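PDB 2QMA: diaminobutyrate-pyruvate transaminase and L-2,4-diaminobutyrate decarboxylase from Vibrio parahaemolyticus, which probably binds pyridoxal 5'-phosphate and is thought to have transaminase and carbon-carbon lyase activities, the present chain being its C-terminal, decarboxylase-like domain. Local coordinates for residues A[162-165]-A[169-172]; A[322-325]-A[330-333]; A[147-152]-A[335-340]; A[178-183]-A[344-349]. All coordinates share one frame; numbering follows the deposited sequence.

Contact 1: residues A[162-165]-A[169-172]; sequences IFTS and QSNQ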
loop_
_atom_site.group_PDB
_atom_site.type_symbol
_atom_site.label_atom_id
_atom_site.label_comp_id
_atom_site.label_asym_id
_atom_site.label_seq_id
_atom_site.Cartn_x
_atom_site.Cartn_y
_atom_site.Cartn_z
ATOM N N ILE A 162 -8.986 6.500 -8.465
ATOM C CA ILE A 162 -8.580 5.160 -8.069
ATOM C C ILE A 162 -8.036 5.222 -6.674
ATOM O O ILE A 162 -7.409 6.218 -6.273
ATOM C CB ILE A 162 -7.372 4.586 -8.821
ATOM C CG1 ILE A 162 -6.744 5.585 -9.761
ATOM C CG2 ILE A 162 -7.549 3.020 -9.167
ATOM C CD1 ILE A 162 -5.872 6.464 -8.915
ATOM N N PHE A 163 -8.148 4.108 -5.973
ATOM C CA PHE A 163 -7.641 4.050 -4.622
ATOM C C PHE A 163 -6.148 3.833 -4.657
ATOM O O PHE A 163 -5.650 3.130 -5.522
ATOM C CB PHE A 163 -8.336 2.941 -3.831
ATOM C CG PHE A 163 -9.559 3.404 -3.104
ATOM C CD1 PHE A 163 -10.708 3.783 -3.809
ATOM C CD2 PHE A 163 -9.546 3.491 -1.696
ATOM C CE1 PHE A 163 -11.862 4.209 -3.107
ATOM C CE2 PHE A 163 -10.699 3.888 -0.973
ATOM C CZ PHE A 163 -11.847 4.265 -1.681
ATOM N N THR A 164 -5.456 4.469 -3.728
ATOM C CA THR A 164 -4.002 4.428 -3.641
ATOM C C THR A 164 -3.617 4.025 -2.190
ATOM O O THR A 164 -4.480 3.897 -1.311
ATOM C CB THR A 164 -3.386 5.825 -3.909
ATOM O OG1 THR A 164 -3.779 6.700 -2.840
ATOM C CG2 THR A 164 -3.825 6.384 -5.264
ATOM N N SER A 165 -2.329 3.852 -1.933
ATOM C CA SER A 165 -1.853 3.599 -0.564
ATOM C C SER A 165 -1.950 4.796 0.413
ATOM O O SER A 165 -1.769 4.628 1.628
ATOM C CB SER A 165 -0.428 3.126 -0.612
ATOM O OG SER A 165 0.365 4.193 -1.065
ATOM N N GLN A 169 1.385 8.553 -2.112
ATOM C CA GLN A 169 1.248 7.988 -3.431
ATOM C C GLN A 169 0.282 8.841 -4.263
ATOM O O GLN A 169 0.448 8.988 -5.494
ATOM C CB GLN A 169 0.808 6.521 -3.341
ATOM C CG GLN A 169 0.436 5.876 -4.667
ATOM C CD GLN A 169 0.267 4.380 -4.510
ATOM O OE1 GLN A 169 -0.840 3.894 -4.322
ATOM N NE2 GLN A 169 1.384 3.646 -4.521
ATOM N N SER A 170 -0.760 9.367 -3.617
ATOM C CA SER A 170 -1.712 10.181 -4.348
ATOM C C SER A 170 -1.052 11.471 -4.833
ATOM O O SER A 170 -1.197 11.808 -6.006
ATOM C CB SER A 170 -2.979 10.473 -3.542
ATOM O OG SER A 170 -3.717 9.263 -3.295
ATOM N N ASN A 171 -0.319 12.162 -3.952
ATOM C CA ASN A 171 0.465 13.341 -4.371
ATOM C C ASN A 171 1.401 13.092 -5.541
ATOM O O ASN A 171 1.387 13.826 -6.507
ATOM C CB ASN A 171 1.228 13.959 -3.204
ATOM C CG ASN A 171 0.343 14.786 -2.317
ATOM O OD1 ASN A 171 -0.821 15.076 -2.645
ATOM N ND2 ASN A 171 0.888 15.198 -1.170
ATOM N N GLN A 172 2.163 12.005 -5.453
ATOM C CA GLN A 172 3.124 11.649 -6.457
ATOM C C GLN A 172 2.385 11.372 -7.777
ATOM O O GLN A 172 2.802 11.842 -8.816
ATOM C CB GLN A 172 3.953 10.446 -5.949
ATOM C CG GLN A 172 4.612 9.575 -7.031
ATOM C CD GLN A 172 5.149 8.302 -6.435
ATOM O OE1 GLN A 172 4.893 8.002 -5.259
ATOM N NE2 GLN A 172 5.883 7.521 -7.242
HETATM O O HOH W 1 1.149 6.621 0.070
#

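Contact 2: residues A[322-325]-A[330-333]; sequences DFHK and TISC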
loop_
_atom_site.group_PDB
_atom_site.type_symbol
_atom_site.label_atom_id
_atom_site.label_comp_id
_atom_site.label_asym_id
_atom_site.label_seq_id
_atom_site.Cartn_x
_atom_site.Cartn_y
_atom_site.Cartn_z
ATOM N N ASP A 322 -7.192 11.397 1.812
ATOM C CA ASP A 322 -6.701 10.355 2.718
ATOM C C ASP A 322 -7.758 9.962 3.708
ATOM O O ASP A 322 -8.009 10.721 4.636
ATOM C CB ASP A 322 -5.485 10.839 3.499
ATOM C CG ASP A 322 -4.241 10.126 3.107
ATOM O OD1 ASP A 322 -4.339 9.308 2.162
ATOM O OD2 ASP A 322 -3.170 10.392 3.714
ATOM N N PHE A 323 -8.377 8.797 3.508
ATOM C CA PHE A 323 -9.411 8.316 4.414
ATOM C C PHE A 323 -8.852 7.860 5.760
ATOM O O PHE A 323 -9.573 7.847 6.757
ATOM C CB PHE A 323 -10.187 7.182 3.772
ATOM C CG PHE A 323 -10.806 7.548 2.457
ATOM C CD1 PHE A 323 -11.928 8.358 2.417
ATOM C CD2 PHE A 323 -10.239 7.094 1.264
ATOM C CE1 PHE A 323 -12.494 8.717 1.204
ATOM C CE2 PHE A 323 -10.774 7.438 0.048
ATOM C CZ PHE A 323 -11.915 8.245 0.002
ATOM N N HIS A 324 -7.571 7.491 5.785
ATOM C CA HIS A 324 -6.977 7.043 7.009
ATOM C C HIS A 324 -6.487 8.193 7.847
ATOM O O HIS A 324 -5.751 7.993 8.796
ATOM C CB HIS A 324 -5.892 5.960 6.795
ATOM C CG HIS A 324 -4.783 6.368 5.882
ATOM N ND1 HIS A 324 -3.902 7.391 6.174
ATOM C CD2 HIS A 324 -4.365 5.837 4.711
ATOM C CE1 HIS A 324 -3.000 7.484 5.213
ATOM N NE2 HIS A 324 -3.266 6.560 4.307
ATOM N N LYS A 325 -6.886 9.407 7.485
ATOM C CA LYS A 325 -6.727 10.534 8.380
ATOM C C LYS A 325 -8.110 10.856 9.013
ATOM O O LYS A 325 -8.608 10.101 9.878
ATOM C CB LYS A 325 -6.041 11.732 7.680
ATOM C CG LYS A 325 -4.538 11.500 7.416
ATOM C CD LYS A 325 -3.930 12.590 6.550
ATOM C CE LYS A 325 -2.419 12.617 6.592
ATOM N NZ LYS A 325 -1.665 11.561 5.868
ATOM N N THR A 330 -8.773 2.609 8.664
ATOM C CA THR A 330 -7.464 2.029 8.929
ATOM C C THR A 330 -6.459 2.266 7.760
ATOM O O THR A 330 -6.830 2.281 6.563
ATOM C CB THR A 330 -7.549 0.516 9.197
ATOM O OG1 THR A 330 -8.295 -0.090 8.155
ATOM C CG2 THR A 330 -8.242 0.182 10.567
ATOM N N ILE A 331 -5.192 2.454 8.107
ATOM C CA ILE A 331 -4.140 2.490 7.067
ATOM C C ILE A 331 -4.084 1.165 6.300
ATOM O O ILE A 331 -4.176 0.131 6.937
ATOM C CB ILE A 331 -2.767 2.801 7.702
ATOM C CG1 ILE A 331 -2.804 4.178 8.388
ATOM C CG2 ILE A 331 -1.617 2.686 6.662
ATOM C CD1 ILE A 331 -1.885 4.220 9.616
ATOM N N SER A 332 -3.974 1.132 4.954
ATOM C CA SER A 332 -4.039 2.260 4.005
ATOM C C SER A 332 -5.446 2.474 3.492
ATOM O O SER A 332 -6.252 1.523 3.371
ATOM C CB SER A 332 -3.171 1.933 2.781
ATOM O OG SER A 332 -3.396 0.561 2.397
ATOM N N CYS A 333 -5.761 3.720 3.157
ATOM C CA CYS A 333 -7.054 3.995 2.546
ATOM C C CYS A 333 -6.918 5.419 2.030
ATOM O O CYS A 333 -7.069 6.367 2.800
ATOM C CB CYS A 333 -8.182 3.859 3.568
ATOM S SG CYS A 333 -9.846 3.720 2.857
#

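Contact 3: residues A[147-152]-A[335-340]; sequences NWLCDK and ALLVND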
loop_
_atom_site.group_PDB
_atom_site.type_symbol
_atom_site.label_atom_id
_atom_site.label_comp_id
_atom_site.label_asym_id
_atom_site.label_seq_id
_atom_site.Cartn_x
_atom_site.Cartn_y
_atom_site.Cartn_z
ATOM N N ASN A 147 -17.024 6.698 -7.663
ATOM C CA ASN A 147 -18.103 7.486 -8.267
ATOM C C ASN A 147 -18.779 8.375 -7.236
ATOM O O ASN A 147 -19.059 9.554 -7.493
ATOM C CB ASN A 147 -19.155 6.569 -8.919
ATOM C CG ASN A 147 -18.645 5.863 -10.169
ATOM O OD1 ASN A 147 -19.288 4.931 -10.631
ATOM N ND2 ASN A 147 -17.512 6.309 -10.726
ATOM N N TRP A 148 -19.020 7.802 -6.057
ATOM C CA TRP A 148 -19.634 8.527 -4.936
ATOM C C TRP A 148 -18.730 9.721 -4.547
ATOM O O TRP A 148 -19.196 10.846 -4.361
ATOM C CB TRP A 148 -19.832 7.552 -3.748
ATOM C CG TRP A 148 -20.462 8.130 -2.517
ATOM C CD1 TRP A 148 -21.785 8.372 -2.317
ATOM C CD2 TRP A 148 -19.781 8.538 -1.314
ATOM N NE1 TRP A 148 -21.974 8.929 -1.081
ATOM C CE2 TRP A 148 -20.769 9.059 -0.441
ATOM C CE3 TRP A 148 -18.422 8.579 -0.920
ATOM C CZ2 TRP A 148 -20.462 9.543 0.842
ATOM C CZ3 TRP A 148 -18.097 9.087 0.336
ATOM C CH2 TRP A 148 -19.119 9.556 1.217
ATOM N N LEU A 149 -17.436 9.464 -4.441
ATOM C CA LEU A 149 -16.483 10.505 -4.032
ATOM C C LEU A 149 -16.505 11.651 -5.036
ATOM O O LEU A 149 -16.523 12.818 -4.670
ATOM C CB LEU A 149 -15.061 9.907 -3.998
ATOM C CG LEU A 149 -14.764 9.014 -2.795
ATOM C CD1 LEU A 149 -13.390 8.328 -2.994
ATOM C CD2 LEU A 149 -14.839 9.886 -1.511
ATOM N N CYS A 150 -16.487 11.304 -6.306
ATOM C CA CYS A 150 -16.508 12.313 -7.384
ATOM C C CYS A 150 -17.735 13.224 -7.245
ATOM O O CYS A 150 -17.623 14.431 -7.406
ATOM C CB CYS A 150 -16.462 11.618 -8.745
ATOM S SG CYS A 150 -14.782 10.945 -9.098
ATOM N N ASP A 151 -18.889 12.644 -6.902
ATOM C CA ASP A 151 -20.103 13.423 -6.537
ATOM C C ASP A 151 -19.919 14.398 -5.364
ATOM O O ASP A 151 -20.269 15.607 -5.446
ATOM C CB ASP A 151 -21.291 12.463 -6.350
ATOM C CG ASP A 151 -22.008 12.570 -4.955
ATOM O OD1 ASP A 151 -21.880 11.548 -4.196
ATOM O OD2 ASP A 151 -22.724 13.617 -4.668
ATOM N N LYS A 152 -19.324 13.874 -4.298
ATOM C CA LYS A 152 -19.169 14.610 -3.062
ATOM C C LYS A 152 -18.302 15.839 -3.281
ATOM O O LYS A 152 -18.570 16.892 -2.684
ATOM C CB LYS A 152 -18.618 13.714 -1.951
ATOM C CG LYS A 152 -19.622 12.694 -1.415
ATOM C CD LYS A 152 -20.896 13.428 -0.895
ATOM C CE LYS A 152 -21.937 12.481 -0.377
ATOM N NZ LYS A 152 -23.189 13.193 0.054
ATOM N N ALA A 335 -7.247 7.925 -1.972
ATOM C CA ALA A 335 -7.589 7.858 -3.427
ATOM C C ALA A 335 -7.066 9.106 -4.082
ATOM O O ALA A 335 -6.811 10.103 -3.418
ATOM C CB ALA A 335 -9.072 7.797 -3.630
ATOM N N LEU A 336 -6.961 9.036 -5.385
ATOM C CA LEU A 336 -6.681 10.180 -6.190
ATOM C C LEU A 336 -7.831 10.352 -7.143
ATOM O O LEU A 336 -8.137 9.438 -7.929
ATOM C CB LEU A 336 -5.423 9.945 -6.988
ATOM C CG LEU A 336 -5.085 11.200 -7.840
ATOM C CD1 LEU A 336 -4.380 12.284 -6.958
ATOM C CD2 LEU A 336 -4.292 10.797 -9.045
ATOM N N LEU A 337 -8.444 11.538 -7.114
ATOM C CA LEU A 337 -9.542 11.845 -8.035
ATOM C C LEU A 337 -9.029 12.772 -9.120
ATOM O O LEU A 337 -8.131 13.627 -8.882
ATOM C CB LEU A 337 -10.709 12.522 -7.304
ATOM C CG LEU A 337 -11.177 11.816 -6.012
ATOM C CD1 LEU A 337 -12.293 12.660 -5.395
ATOM C CD2 LEU A 337 -11.670 10.364 -6.304
ATOM N N VAL A 338 -9.578 12.599 -10.306
ATOM C CA VAL A 338 -9.287 13.502 -11.399
ATOM C C VAL A 338 -10.573 14.028 -12.044
ATOM O O VAL A 338 -11.583 13.308 -12.129
ATOM C CB VAL A 338 -8.321 12.886 -12.527
ATOM C CG1 VAL A 338 -6.914 12.486 -11.915
ATOM C CG2 VAL A 338 -8.996 11.771 -13.323
ATOM N N ASN A 339 -10.535 15.286 -12.460
ATOM C CA ASN A 339 -11.683 15.888 -13.086
ATOM C C ASN A 339 -11.922 15.370 -14.501
ATOM O O ASN A 339 -13.066 15.348 -14.979
ATOM C CB ASN A 339 -11.588 17.432 -13.078
ATOM C CG ASN A 339 -12.735 18.080 -12.297
ATOM O OD1 ASN A 339 -13.901 17.649 -12.407
ATOM N ND2 ASN A 339 -12.420 19.139 -11.518
ATOM N N ASP A 340 -10.860 14.907 -15.153
ATOM C CA ASP A 340 -11.022 14.390 -16.556
ATOM C C ASP A 340 -10.285 13.066 -16.667
ATOM O O ASP A 340 -9.058 13.034 -16.732
ATOM C CB ASP A 340 -10.442 15.411 -17.545
ATOM C CG ASP A 340 -10.715 15.050 -18.986
ATOM O OD1 ASP A 340 -10.987 13.855 -19.277
ATOM O OD2 ASP A 340 -10.649 15.961 -19.837
#

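Contact 4: residues A[178-183]-A[344-349]; sequences ARDWIA and FKFLLH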
loop_
_atom_site.group_PDB
_atom_site.type_symbol
_atom_site.label_atom_id
_atom_site.label_comp_id
_atom_site.label_asym_id
_atom_site.label_seq_id
_atom_site.Cartn_x
_atom_site.Cartn_y
_atom_site.Cartn_z
ATOM N N ALA A 178 0.467 15.426 -13.996
ATOM C CA ALA A 178 0.702 16.824 -14.435
ATOM C C ALA A 178 1.952 16.919 -15.308
ATOM O O ALA A 178 1.945 17.618 -16.292
ATOM C CB ALA A 178 0.810 17.750 -13.232
ATOM N N ARG A 179 2.999 16.218 -14.892
ATOM C CA ARG A 179 4.274 16.181 -15.591
ATOM C C ARG A 179 4.055 15.679 -17.034
ATOM O O ARG A 179 4.447 16.350 -17.975
ATOM C CB ARG A 179 5.292 15.312 -14.811
ATOM C CG ARG A 179 6.626 15.144 -15.569
ATOM C CD ARG A 179 7.372 13.868 -15.051
ATOM N NE ARG A 179 6.730 12.608 -15.481
ATOM C CZ ARG A 179 7.176 11.381 -15.200
ATOM N NH1 ARG A 179 8.312 11.207 -14.491
ATOM N NH2 ARG A 179 6.521 10.299 -15.660
ATOM N N ASP A 180 3.364 14.556 -17.207
ATOM C CA ASP A 180 3.137 13.986 -18.537
ATOM C C ASP A 180 2.159 14.887 -19.317
ATOM O O ASP A 180 2.268 15.042 -20.553
ATOM C CB ASP A 180 2.571 12.574 -18.391
ATOM C CG ASP A 180 3.608 11.555 -17.931
ATOM O OD1 ASP A 180 4.653 11.910 -17.312
ATOM O OD2 ASP A 180 3.357 10.380 -18.154
ATOM N N TRP A 181 1.208 15.486 -18.603
ATOM C CA TRP A 181 0.166 16.328 -19.233
ATOM C C TRP A 181 0.844 17.534 -19.924
ATOM O O TRP A 181 0.521 17.882 -21.082
ATOM C CB TRP A 181 -0.864 16.743 -18.156
ATOM C CG TRP A 181 -1.855 17.818 -18.506
ATOM C CD1 TRP A 181 -3.066 17.676 -19.093
ATOM C CD2 TRP A 181 -1.692 19.199 -18.230
ATOM N NE1 TRP A 181 -3.684 18.903 -19.212
ATOM C CE2 TRP A 181 -2.854 19.859 -18.681
ATOM C CE3 TRP A 181 -0.672 19.945 -17.619
ATOM C CZ2 TRP A 181 -3.037 21.247 -18.535
ATOM C CZ3 TRP A 181 -0.843 21.323 -17.490
ATOM C CH2 TRP A 181 -2.017 21.959 -17.973
ATOM N N ILE A 182 1.798 18.152 -19.229
ATOM C CA ILE A 182 2.362 19.387 -19.759
ATOM C C ILE A 182 3.269 19.071 -20.957
ATOM O O ILE A 182 3.240 19.845 -21.913
ATOM C CB ILE A 182 3.169 20.204 -18.721
ATOM C CG1 ILE A 182 3.436 21.644 -19.255
ATOM C CG2 ILE A 182 4.488 19.534 -18.356
ATOM C CD1 ILE A 182 2.172 22.463 -19.560
ATOM N N ALA A 183 4.068 17.978 -20.889
ATOM C CA ALA A 183 4.881 17.581 -22.065
ATOM C C ALA A 183 3.991 17.249 -23.254
ATOM O O ALA A 183 4.336 17.543 -24.432
ATOM C CB ALA A 183 5.849 16.406 -21.768
ATOM N N PHE A 344 -5.877 9.903 -17.187
ATOM C CA PHE A 344 -5.362 8.580 -16.802
ATOM C C PHE A 344 -4.663 7.852 -17.979
ATOM O O PHE A 344 -3.927 6.903 -17.737
ATOM C CB PHE A 344 -6.480 7.682 -16.193
ATOM C CG PHE A 344 -6.833 8.016 -14.771
ATOM C CD1 PHE A 344 -5.834 8.324 -13.854
ATOM C CD2 PHE A 344 -8.156 7.960 -14.321
ATOM C CE1 PHE A 344 -6.125 8.607 -12.530
ATOM C CE2 PHE A 344 -8.465 8.247 -12.988
ATOM C CZ PHE A 344 -7.461 8.574 -12.087
ATOM N N LYS A 345 -4.886 8.311 -19.217
ATOM C CA LYS A 345 -4.287 7.732 -20.428
ATOM C C LYS A 345 -2.766 7.711 -20.341
ATOM O O LYS A 345 -2.146 6.840 -20.926
ATOM C CB LYS A 345 -4.730 8.472 -21.710
ATOM C CG LYS A 345 -3.973 9.778 -21.966
ATOM C CD LYS A 345 -4.633 10.683 -22.973
ATOM C CE LYS A 345 -3.981 12.074 -22.942
ATOM N NZ LYS A 345 -4.285 12.869 -24.172
ATOM N N PHE A 346 -2.186 8.677 -19.617
ATOM C CA PHE A 346 -0.729 8.738 -19.395
ATOM C C PHE A 346 -0.161 7.556 -18.601
ATOM O O PHE A 346 1.016 7.227 -18.754
ATOM C CB PHE A 346 -0.323 10.087 -18.763
ATOM C CG PHE A 346 -0.707 11.289 -19.606
ATOM C CD1 PHE A 346 -0.265 11.402 -20.928
ATOM C CD2 PHE A 346 -1.513 12.294 -19.074
ATOM C CE1 PHE A 346 -0.606 12.512 -21.725
ATOM C CE2 PHE A 346 -1.860 13.403 -19.838
ATOM C CZ PHE A 346 -1.408 13.519 -21.173
ATOM N N LEU A 347 -1.008 6.915 -17.799
ATOM C CA LEU A 347 -0.628 5.799 -16.917
ATOM C C LEU A 347 -0.667 4.448 -17.583
ATOM O O LEU A 347 -0.269 3.448 -16.985
ATOM C CB LEU A 347 -1.595 5.713 -15.731
ATOM C CG LEU A 347 -1.559 6.749 -14.630
ATOM C CD1 LEU A 347 -2.899 6.719 -13.916
ATOM C CD2 LEU A 347 -0.424 6.511 -13.640
ATOM N N LEU A 348 -1.148 4.419 -18.816
ATOM C CA LEU A 348 -1.675 3.208 -19.404
ATOM C C LEU A 348 -0.748 2.672 -20.497
ATOM O O LEU A 348 -0.550 3.329 -21.553
ATOM C CB LEU A 348 -3.086 3.532 -19.901
ATOM C CG LEU A 348 -3.826 2.951 -21.087
ATOM C CD1 LEU A 348 -3.971 1.426 -20.977
ATOM C CD2 LEU A 348 -5.186 3.671 -21.146
ATOM N N HIS A 349 -0.162 1.495 -20.233
ATOM C CA HIS A 349 0.874 0.919 -21.121
ATOM C C HIS A 349 0.411 -0.347 -21.864
ATOM O O HIS A 349 -0.809 -0.585 -22.001
ATOM C CB HIS A 349 2.189 0.673 -20.346
ATOM C CG HIS A 349 3.201 -0.168 -21.080
ATOM N ND1 HIS A 349 3.217 -0.306 -22.456
ATOM C CD2 HIS A 349 4.255 -0.893 -20.622
ATOM C CE1 HIS A 349 4.222 -1.091 -22.811
ATOM N NE2 HIS A 349 4.868 -1.460 -21.715
#

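Contact 1: residues A[162-165]-A[169-172]
T164 and S170 are joined by the shortest polar bond here, T164 OG1 donating to S170 OG over 2.6 Å. S170 OG has further, weak bonds to the carbonyls of G166 and A335, while T164 OG1 also meets G166 N, so both hydroxyls are woven into the turn between strand 160-164 and helix 167-187. With chi1 at 66°, T164 OG1 sits between the backbone N and the carbonyl carbon, which turns it toward the helix; CG2 lies beside it, 3.5 Å from S170 OG. Q169 makes the second link. Its chain runs extended from CG, placed anti to the backbone N (chi1 172°), alongside T164 in the opposite sense, and brings OE1 to S165 N at 2.8 Å. That bond is fairly straight (N-H...O 165°), although the backbone N-H of S165 comes from well above the carbonyl plane of the Q169 amide. S165 OG rests 3.3 Å from Q169 CB, and a water connects S165 OG to Q169 N, accepting from the latter at 2.9 Å. N171, on the same helix, is hydrogen-bonded to H292 and D294 of strand 290-295. As in fold type I pyridoxal phosphate enzymes, an edge strand here runs into a helix near the predicted cofactor lysine, K325: strand 160-164 pairs antiparallel with strand 334-338, and helix 167-187 packs over that strand.

Contact 2: residues A[322-325]-A[330-333]
H324 and I331 pack ring against aliphatic chain, with I331 CG1 over one face of the imidazole in a CH-pi contact, 4.2 Å from its centroid and displaced toward the rim. The imidazole is put there by a chi1 of 57°, CG standing between the backbone N and the carbonyl carbon, and this also turns the ring edge to C333 N. In C333 the sulfur swings anti to the backbone N (chi1 -164°) and comes to 3.6 Å from F323 CB; it meets the phenyl ring obliquely. C333 O lies at the edge of that ring and takes two weak backbone bonds, from F323 N at 2.8 Å and H324 N at 3.2 Å. A type I turn from D322 to K325 curls the lysine back, and K325 NZ forms a salt bridge with D322 OD2 at 2.9 Å; K325 is the predicted cofactor lysine, carrying none here. The I331-S332 peptide is cis. The whole loop links strands 318-322 and 334-338, with K379 and V380 of helix 377-386 against it and R374 and N126 of the second subunit hydrogen-bonded to the backbone of I331.

Contact 3: residues A[147-152]-A[335-340]
No flat group of the two segments belongs to the interface where L149 and C150 of helix 136-152 meet A335 and L337 of strand 334-338. Within the two segments the only aromatic ring is the indole of W148, carried on another side of the helix; K152 CG covers one of its faces, 3.8 Å above the plane and over the centre. W148 NE1 and K152 NZ both reach D74 of the second subunit, the first by a hydrogen bond and the second by a salt bridge, so that side of the helix serves the dimer while the side bearing L149 serves the sheet. There, L337 is the main projection from the strand. The fork of its two methyls faces L149 CB, CD1 and CD2 each lying 4.1 Å from it, and CD2 also comes to 4.2 Å from C150 SG. L337 chi1 of -49° sets CG anti to the carbonyl carbon, and the extended second torsion carries the fork outward to the helix. Two residues earlier, on the same face of the strand, A335 CB touches L149 CD1 at 4.4 Å, a smaller neighbour for the tip of the leucine. The axes of helix segment 147-152 and strand segment 335-338 approach to 9.5 Å and cross at -60°. The other face of the strand, with L336 and V338, packs on helix 167-187, giving a helix-sheet-helix sandwich. All cross-contact pairs are apolar and all four touching residues are buried; cohesion therefore probably rests on van der Waals contact and the burial of apolar surface, whereas the strand's backbone bonds go to its neighbours in the sheet.

Contact 4: residues A[178-183]-A[344-349]
In the large-domain architecture of fold type I enzymes, helix 167-187 lies against the central sheet, and here its later turns receive the ring of F346 from the 3-10 turn that includes 344-347. The phenyl lies on the helix at D180 and W181. D180 CB sits over one face, 4.2 Å from the ring centroid in a CH-pi contact, and W181 N covers that same face toward the rim. The far end of the ring lies against W181, CE2 being 3.6 Å from W181 CA and 3.9 Å from W181 CB. On the opposite face lies K345 CG, 4.1 Å above the plane and over its centre, so the ring is held flat between its own neighbour in sequence and the helix. F346 CG is anti to its carbonyl carbon (chi1 -59°), which sends the ring out to the helix past the oncoming D180 side chain. The carboxylate of D180 stands nearly upright to the phenyl, at 81°, with OD2 beside F346 CB. Its other oxygen is gripped side-on by R179: NE (2.9 Å) and NH2 (3.0 Å) both bond D180 OD1, almost in the guanidinium plane, a two-nitrogen grip on one oxygen that probably steadies that end of the carboxylate. R179 also bonds backbone carbonyls of W221 and S220 in the second subunit. Farther round the helix, W181 meets W290 and H317 edge-to-face, and A178 and I182 pack on strand 258-265, while the 3-10 turn beyond strand 334-338, together with I191 of helix 191-194, covers the side at D180.

How the contacts relate
From the N terminus, helix 136-152 supplies the first half of contact 3. Strand 160-164 and the start of helix 167-187 then close contact 1, a short local turn, and the later part of that helix opens contact 4. Much farther on, contact 2 closes the loop between strands 318-322 and 334-338. The latter strand completes contact 3, and the segment after it completes contact 4. Contacts 1 and 2 are nested in contact 3; contact 2 also lies inside contact 4, and contacts 3 and 4 cross. Contact 3 ties helix 136-152 to one face of the sheet, contact 1 the edge strand to helix 167-187, and contact 4 that helix to the segment after strand 334-338.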